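Local structure of probable transcriptional regulator, LysR family protein (Rhodococcus sp., 2QL3) at residues Ala29-Ala34 with Ile202-Ala207; Glu86-Gly91 with Ala102-Val107; Met106-Ala111 with His117-Cys122. The protein is probably a DNA-binding transcription factor of the LysR family, represented here by its C-terminal domain, of the substrate-binding type. All coordinates share one frame; numbering follows the deposited sequence.

Contact 1 (Ala29-Ala34 with Ile202-Ala207)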
# COMPACT_ATOMS: atom_id res chain seq x y z
N ALA A 29 7.34 -4.27 -23.49
CA ALA A 29 6.99 -5.26 -24.51
C ALA A 29 7.02 -4.63 -25.90
O ALA A 29 7.58 -5.22 -26.81
CB ALA A 29 5.62 -5.89 -24.23
N GLU A 30 6.46 -3.44 -26.10
CA GLU A 30 6.65 -2.85 -27.44
C GLU A 30 8.05 -2.43 -27.81
O GLU A 30 8.41 -2.47 -29.01
CB GLU A 30 5.66 -1.78 -27.90
CG GLU A 30 5.33 -2.16 -29.45
CD GLU A 30 4.60 -1.10 -30.20
OE1 GLU A 30 5.20 -0.51 -31.13
OE2 GLU A 30 3.42 -0.86 -29.88
N TYR A 31 8.80 -2.01 -26.81
CA TYR A 31 10.13 -1.41 -26.99
C TYR A 31 11.12 -2.14 -26.10
O TYR A 31 11.49 -1.63 -25.05
CB TYR A 31 10.10 0.06 -26.61
CG TYR A 31 9.22 0.91 -27.50
CD1 TYR A 31 9.63 1.29 -28.77
CD2 TYR A 31 7.96 1.32 -27.06
CE1 TYR A 31 8.80 2.06 -29.59
CE2 TYR A 31 7.13 2.08 -27.85
CZ TYR A 31 7.54 2.45 -29.11
OH TYR A 31 6.70 3.23 -29.87
N PRO A 32 11.57 -3.32 -26.53
CA PRO A 32 12.47 -4.19 -25.70
C PRO A 32 13.84 -3.58 -25.32
O PRO A 32 14.53 -4.15 -24.45
CB PRO A 32 12.74 -5.39 -26.63
CG PRO A 32 11.61 -5.36 -27.65
CD PRO A 32 11.29 -3.90 -27.85
N ARG A 33 14.22 -2.49 -25.99
CA ARG A 33 15.49 -1.84 -25.81
C ARG A 33 15.36 -0.51 -25.05
O ARG A 33 16.34 0.21 -24.89
CB ARG A 33 16.13 -1.60 -27.18
CG ARG A 33 16.99 -2.76 -27.68
CD ARG A 33 17.28 -2.75 -29.20
NE ARG A 33 16.13 -3.22 -29.97
CZ ARG A 33 15.41 -2.46 -30.80
NH1 ARG A 33 14.37 -3.02 -31.43
NH2 ARG A 33 15.71 -1.17 -31.01
N ALA A 34 14.14 -0.16 -24.61
CA ALA A 34 13.97 0.93 -23.66
C ALA A 34 14.13 0.35 -22.28
O ALA A 34 13.77 -0.81 -22.07
CB ALA A 34 12.57 1.56 -23.79
N ILE A 202 4.91 8.71 -23.89
CA ILE A 202 3.76 9.52 -23.88
C ILE A 202 2.79 9.13 -25.02
O ILE A 202 1.60 8.99 -24.77
CB ILE A 202 4.13 11.04 -23.96
CG1 ILE A 202 4.93 11.45 -22.70
CG2 ILE A 202 2.85 11.91 -24.23
CD1 ILE A 202 5.82 12.75 -22.83
N ARG A 203 3.30 8.94 -26.23
CA ARG A 203 2.46 8.59 -27.38
C ARG A 203 1.87 7.18 -27.17
O ARG A 203 0.72 6.93 -27.52
CB ARG A 203 3.23 8.69 -28.74
CG ARG A 203 3.73 10.09 -29.13
CD ARG A 203 4.45 10.04 -30.49
NE ARG A 203 5.08 11.28 -30.97
CZ ARG A 203 6.06 11.32 -31.90
NH1 ARG A 203 6.53 10.19 -32.42
NH2 ARG A 203 6.57 12.48 -32.32
N PHE A 204 2.67 6.29 -26.58
CA PHE A 204 2.28 4.90 -26.41
C PHE A 204 1.16 4.77 -25.36
O PHE A 204 0.17 4.05 -25.59
CB PHE A 204 3.49 4.00 -26.12
CG PHE A 204 3.11 2.52 -25.90
CD1 PHE A 204 3.02 1.65 -26.97
CD2 PHE A 204 2.85 2.05 -24.63
CE1 PHE A 204 2.66 0.28 -26.79
CE2 PHE A 204 2.49 0.70 -24.42
CZ PHE A 204 2.39 -0.19 -25.52
N VAL A 205 1.25 5.52 -24.25
CA VAL A 205 0.22 5.39 -23.21
C VAL A 205 -1.03 6.23 -23.47
O VAL A 205 -2.05 6.05 -22.80
CB VAL A 205 0.77 5.66 -21.77
CG1 VAL A 205 2.01 4.76 -21.48
CG2 VAL A 205 1.07 7.17 -21.56
N THR A 206 -0.94 7.16 -24.40
CA THR A 206 -2.09 7.95 -24.80
C THR A 206 -2.68 7.53 -26.17
O THR A 206 -3.51 8.27 -26.75
CB THR A 206 -1.75 9.45 -24.78
OG1 THR A 206 -0.70 9.69 -25.70
CG2 THR A 206 -1.24 9.85 -23.43
N ALA A 207 -2.29 6.36 -26.66
CA ALA A 207 -2.73 5.88 -27.98
C ALA A 207 -4.14 5.29 -27.93
O ALA A 207 -4.44 4.54 -26.98
CB ALA A 207 -1.76 4.85 -28.51
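Phe-204 meets Glu-30 and Tyr-31 where the ends of two helices come together at the surface. The polar part of the contact is a carboxylate oxygen against an aromatic rim: Glu-30 OE2 lies 3.4 Å from Phe-204 CE1, in the plane of the ring and at its edge. The carboxylate and ring planes are 77° apart, so the acid meets the ring steeply turned. An oxygen placed this way faces the C-H rim rather than the pi cloud, which would probably give no more than a mild electrostatic attraction.

The apolar part is looser. Glu-30 CB adds a methylene 3.8 Å from Phe-204 CE1, and Tyr-31 CE2 stands 4.2 Å from Phe-204 CD1. Phe-204 carries its ring across to these partners with CG anti to the backbone N (chi1 179°), and the same side chain also touches Ala-26 one turn back on helix 20-30.

In the LysR substrate-binding domain, which has the periplasmic-binding-protein fold, this joins helix 20-30, between parallel strands 5-11 and 34-40, to the C-terminal helix 196-205.

No hydrogen bond crosses between the segments. Tyr-31 opens a type I turn, closed by Ala-34 N on Tyr-31 O, leading into strand 34-40. At the other helix end, Thr-206 OG1 and Thr-206 N both donate to Ile-202 O, from opposite faces of its carbonyl plane.

Contact 2 (Glu86-Gly91 with Ala102-Val107); sequences EHPLAG and AEHPMV
His-104 reaches across to three consecutive residues, His-87, Pro-88 and Leu-89, and its imidazole takes part in every side-chain contact between the segments. Its CG stands beside the backbone N, anti to the carbonyl carbon (chi1 -72°), bringing the ring to them. The aromatic component is the pairing of the two histidines. Their ring centroids are 5.1 Å apart and the planes are inclined at 45°, so the pair is oblique, neither a parallel stack nor a T. The outer end of the His-87 ring lies over one face of His-104, offset toward the rim. The His-87 imidazole is probably turned over in the model, so the identity of its ring atoms is doubtful, and the pairing is better understood as ring against ring.

Aliphatic contacts complete the surroundings of His-104. Pro-88 CB and CG both approach the ring's far nitrogen, with CB 3.7 Å from His-104 NE2; the two side chains slide past each other in opposite directions. Leu-89 puts one methyl close by, its CD1 lying 3.5 Å from His-104 CE1, and crosses the imidazole at a slant. Pro-88 also packs against its own neighbour: its CD sits 3.3 Å above one face of the His-87 ring.

The contact lies at the outer end of one half of the LysR substrate-binding domain, where the long excursion between strand 69-84 and strand 106-109 folds back on itself. Leu-101, from the intervening chain, touches both His-87 and Leu-89.

Hydrogen bonding is confined to the backbone and to outside partners. Ala-90 N donates to His-87 O at 2.7 Å, across the bend that carries the three side chains. On the other side, His-104 O accepts from Trp-151 NE1, and Pro-105 and Val-107 make backbone bonds with Trp-151.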
# COMPACT_ATOMS: atom_id res chain seq x y z
N GLU A 86 -21.21 -5.04 6.73
CA GLU A 86 -22.08 -4.90 7.91
C GLU A 86 -22.39 -3.43 8.22
O GLU A 86 -23.08 -3.12 9.21
CB GLU A 86 -21.40 -5.55 9.12
CG GLU A 86 -21.27 -7.06 9.00
CD GLU A 86 -20.47 -7.70 10.13
OE1 GLU A 86 -20.25 -7.05 11.17
OE2 GLU A 86 -20.07 -8.86 10.00
N HIS A 87 -21.87 -2.52 7.39
CA HIS A 87 -22.11 -1.11 7.61
C HIS A 87 -23.60 -0.74 7.56
O HIS A 87 -24.33 -1.19 6.66
CB HIS A 87 -21.31 -0.26 6.63
CG HIS A 87 -21.31 1.20 6.97
ND1 HIS A 87 -20.23 1.82 7.57
CD2 HIS A 87 -22.25 2.16 6.80
CE1 HIS A 87 -20.51 3.09 7.77
NE2 HIS A 87 -21.72 3.33 7.29
N PRO A 88 -24.07 0.08 8.53
CA PRO A 88 -25.41 0.63 8.55
C PRO A 88 -25.90 1.00 7.14
O PRO A 88 -26.98 0.58 6.72
CB PRO A 88 -25.23 1.88 9.41
CG PRO A 88 -24.23 1.46 10.42
CD PRO A 88 -23.28 0.54 9.69
N LEU A 89 -25.10 1.75 6.37
CA LEU A 89 -25.57 2.18 5.06
C LEU A 89 -25.31 1.17 3.92
O LEU A 89 -25.52 1.51 2.76
CB LEU A 89 -25.02 3.57 4.72
CG LEU A 89 -25.76 4.77 5.31
CD1 LEU A 89 -25.67 4.86 6.83
CD2 LEU A 89 -25.26 6.02 4.65
N ALA A 90 -24.87 -0.05 4.23
CA ALA A 90 -24.46 -0.97 3.13
C ALA A 90 -25.64 -1.61 2.43
O ALA A 90 -25.50 -2.12 1.31
CB ALA A 90 -23.48 -2.04 3.60
N GLY A 91 -26.79 -1.59 3.12
CA GLY A 91 -28.10 -1.91 2.54
C GLY A 91 -28.59 -0.88 1.49
O GLY A 91 -29.32 -1.25 0.57
N ALA A 102 -22.30 11.64 7.74
CA ALA A 102 -21.62 12.69 8.51
C ALA A 102 -21.34 12.31 9.96
O ALA A 102 -20.34 12.76 10.55
CB ALA A 102 -22.43 14.03 8.44
N GLU A 103 -22.22 11.49 10.54
CA GLU A 103 -22.03 11.10 11.93
C GLU A 103 -21.41 9.70 12.13
O GLU A 103 -21.23 9.28 13.26
CB GLU A 103 -23.33 11.31 12.76
CG GLU A 103 -23.71 12.83 12.95
CD GLU A 103 -22.73 13.60 13.90
OE1 GLU A 103 -22.82 13.39 15.15
OE2 GLU A 103 -21.88 14.40 13.42
N HIS A 104 -21.08 9.00 11.05
CA HIS A 104 -20.41 7.67 11.14
C HIS A 104 -18.90 7.90 11.04
O HIS A 104 -18.46 8.83 10.34
CB HIS A 104 -20.84 6.77 9.99
CG HIS A 104 -22.25 6.28 10.09
ND1 HIS A 104 -23.32 6.96 9.53
CD2 HIS A 104 -22.76 5.17 10.66
CE1 HIS A 104 -24.43 6.30 9.80
NE2 HIS A 104 -24.12 5.20 10.46
N PRO A 105 -18.10 7.04 11.73
CA PRO A 105 -16.66 7.24 11.79
C PRO A 105 -16.05 7.05 10.41
O PRO A 105 -16.40 6.11 9.74
CB PRO A 105 -16.15 6.07 12.67
CG PRO A 105 -17.26 5.19 12.87
CD PRO A 105 -18.54 5.87 12.51
N MSE A 106 -15.13 7.93 10.00
CA MSE A 106 -14.48 7.75 8.73
C MSE A 106 -13.05 7.20 8.88
O MSE A 106 -12.39 7.49 9.85
CB MSE A 106 -14.51 9.08 7.92
CG MSE A 106 -13.90 8.95 6.49
SE MSE A 106 -13.25 10.70 5.90
CE MSE A 106 -12.96 10.28 3.94
N VAL A 107 -12.61 6.39 7.90
CA VAL A 107 -11.22 5.96 7.72
C VAL A 107 -10.72 6.85 6.57
O VAL A 107 -11.25 6.77 5.45
CB VAL A 107 -11.09 4.45 7.30
CG1 VAL A 107 -9.64 4.08 7.02
CG2 VAL A 107 -11.62 3.54 8.37

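Contact 3 (Met106-Ala111 with His117-Cys122); sequences MVLLDA and HAMDVC
Leu-108 has CG anti to the backbone N (chi1 171°), which sends its two methyls out from strand 106-109 toward helix 114-125. Met-119, a selenomethionine, begins from the side of its helix rather than its inner face, but the chain bends at chi2 (-44°) and carries the terminal methyl back toward the strand. The two side chains cross at about a right angle, and the touch is methyl on methyl: Leu-108 CD2 to Met-119 CE, 3.7 Å.

Beside this pair, Ala-118 lies on the inner face of the helix and offers its CB to two strand residues. Leu-108 CD1 is 4.3 Å from Ala-118 CB, so the leucine divides its branches between neighbouring helix residues. Met-106, also a selenomethionine, arrives from two residues back on the same strand face; its extended chain leaves CE 4.4 Å from Ala-118 CB.

Strand 106-109 and the helical segment 117-122 run in roughly opposing directions, at 137°, their axes 9.8 Å apart at closest approach. They belong to a beta-alpha-beta unit completed by strand 131-135, which pairs in parallel with strand 106-109. Leu-153 of strand 152-154 touches both Met-106 and Ala-118, while Leu-108 also packs on Val-131. Where the chain turns toward the helix, Asp-110 forms a salt bridge with Arg-134 and a hydrogen bond with Thr-115.

No hydrogen bond passes between the two segments: the close contacts here are between methyl groups, so their cohesion is dispersion and exclusion of water, with the directional polar bonds made along the strand edges and at the turn.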
# COMPACT_ATOMS: atom_id res chain seq x y z
N MSE A 106 -15.13 7.93 10.00
CA MSE A 106 -14.48 7.75 8.73
C MSE A 106 -13.05 7.20 8.88
O MSE A 106 -12.39 7.49 9.85
CB MSE A 106 -14.51 9.08 7.92
CG MSE A 106 -13.90 8.95 6.49
SE MSE A 106 -13.25 10.70 5.90
CE MSE A 106 -12.96 10.28 3.94
N VAL A 107 -12.61 6.39 7.90
CA VAL A 107 -11.22 5.96 7.72
C VAL A 107 -10.72 6.85 6.57
O VAL A 107 -11.25 6.77 5.45
CB VAL A 107 -11.09 4.45 7.30
CG1 VAL A 107 -9.64 4.08 7.02
CG2 VAL A 107 -11.62 3.54 8.37
N LEU A 108 -9.79 7.74 6.87
CA LEU A 108 -9.28 8.72 5.92
C LEU A 108 -7.97 8.24 5.28
O LEU A 108 -6.99 7.90 5.98
CB LEU A 108 -9.07 10.07 6.61
CG LEU A 108 -8.36 11.16 5.86
CD1 LEU A 108 -9.29 11.71 4.85
CD2 LEU A 108 -7.86 12.32 6.76
N LEU A 109 -7.95 8.18 3.95
CA LEU A 109 -6.70 8.00 3.22
C LEU A 109 -5.97 9.35 3.17
O LEU A 109 -6.42 10.29 2.54
CB LEU A 109 -6.97 7.46 1.81
CG LEU A 109 -5.64 7.19 1.03
CD1 LEU A 109 -4.83 6.09 1.75
CD2 LEU A 109 -5.89 6.83 -0.39
N ASP A 110 -4.89 9.49 3.92
CA ASP A 110 -4.22 10.77 3.94
C ASP A 110 -3.02 10.63 3.00
O ASP A 110 -1.93 10.32 3.46
CB ASP A 110 -3.75 11.12 5.34
CG ASP A 110 -3.08 12.52 5.40
OD1 ASP A 110 -2.81 13.18 4.34
OD2 ASP A 110 -2.82 12.97 6.54
N ALA A 111 -3.24 10.81 1.71
CA ALA A 111 -2.13 10.67 0.76
C ALA A 111 -2.27 11.80 -0.24
O ALA A 111 -2.85 11.58 -1.31
CB ALA A 111 -2.15 9.28 0.06
N HIS A 117 -8.54 16.56 -1.46
CA HIS A 117 -9.69 16.22 -2.33
C HIS A 117 -10.87 15.70 -1.45
O HIS A 117 -12.03 16.14 -1.60
CB HIS A 117 -9.30 15.15 -3.38
CG HIS A 117 -10.44 14.75 -4.26
ND1 HIS A 117 -11.13 13.56 -4.09
CD2 HIS A 117 -11.09 15.42 -5.24
CE1 HIS A 117 -12.14 13.51 -4.94
NE2 HIS A 117 -12.13 14.63 -5.66
N ALA A 118 -10.54 14.79 -0.53
CA ALA A 118 -11.53 14.10 0.28
C ALA A 118 -12.17 15.12 1.23
O ALA A 118 -13.38 15.15 1.31
CB ALA A 118 -10.92 12.91 1.05
N MSE A 119 -11.37 15.96 1.90
CA MSE A 119 -11.94 17.03 2.78
C MSE A 119 -12.78 18.00 1.98
O MSE A 119 -13.77 18.54 2.49
CB MSE A 119 -10.85 17.84 3.49
CG MSE A 119 -10.03 17.12 4.52
SE MSE A 119 -11.08 15.98 5.73
CE MSE A 119 -9.63 15.60 7.03
N ASP A 120 -12.37 18.22 0.71
CA ASP A 120 -13.10 19.12 -0.21
C ASP A 120 -14.47 18.56 -0.55
O ASP A 120 -15.44 19.29 -0.53
CB ASP A 120 -12.32 19.43 -1.54
CG ASP A 120 -11.08 20.37 -1.34
OD1 ASP A 120 -10.90 20.96 -0.26
OD2 ASP A 120 -10.26 20.50 -2.28
N VAL A 121 -14.56 17.27 -0.84
CA VAL A 121 -15.86 16.68 -1.17
C VAL A 121 -16.85 16.50 -0.00
O VAL A 121 -18.05 16.64 -0.18
CB VAL A 121 -15.75 15.45 -2.15
CG1 VAL A 121 -14.30 15.20 -2.60
CG2 VAL A 121 -16.46 14.20 -1.65
N CYS A 122 -16.34 16.22 1.20
CA CYS A 122 -17.21 16.31 2.40
C CYS A 122 -17.66 17.73 2.61
O CYS A 122 -18.84 17.99 2.88
CB CYS A 122 -16.49 15.82 3.64
SG CYS A 122 -16.10 14.03 3.61

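Contact 3 is the buried one, whereas contacts 1 and 2 lie at the surface on opposite sides of the chain's centre, with their centres about 43 Å apart. Contacts 2 and 3 share Met-106 and Val-107: the chain around His-104 runs on into strand 106-109, whose side chains then pack on helix 114-125. Contact 1 uses neither element and brings together helices from the two ends of the sequence. Chemistry follows position. Apolar packing, closest between methyls, holds the interior contact, while the two surface contacts centre on an aromatic ring, beside a carboxylate in contact 1 and another imidazole in contact 2. None has a hydrogen bond between its segments.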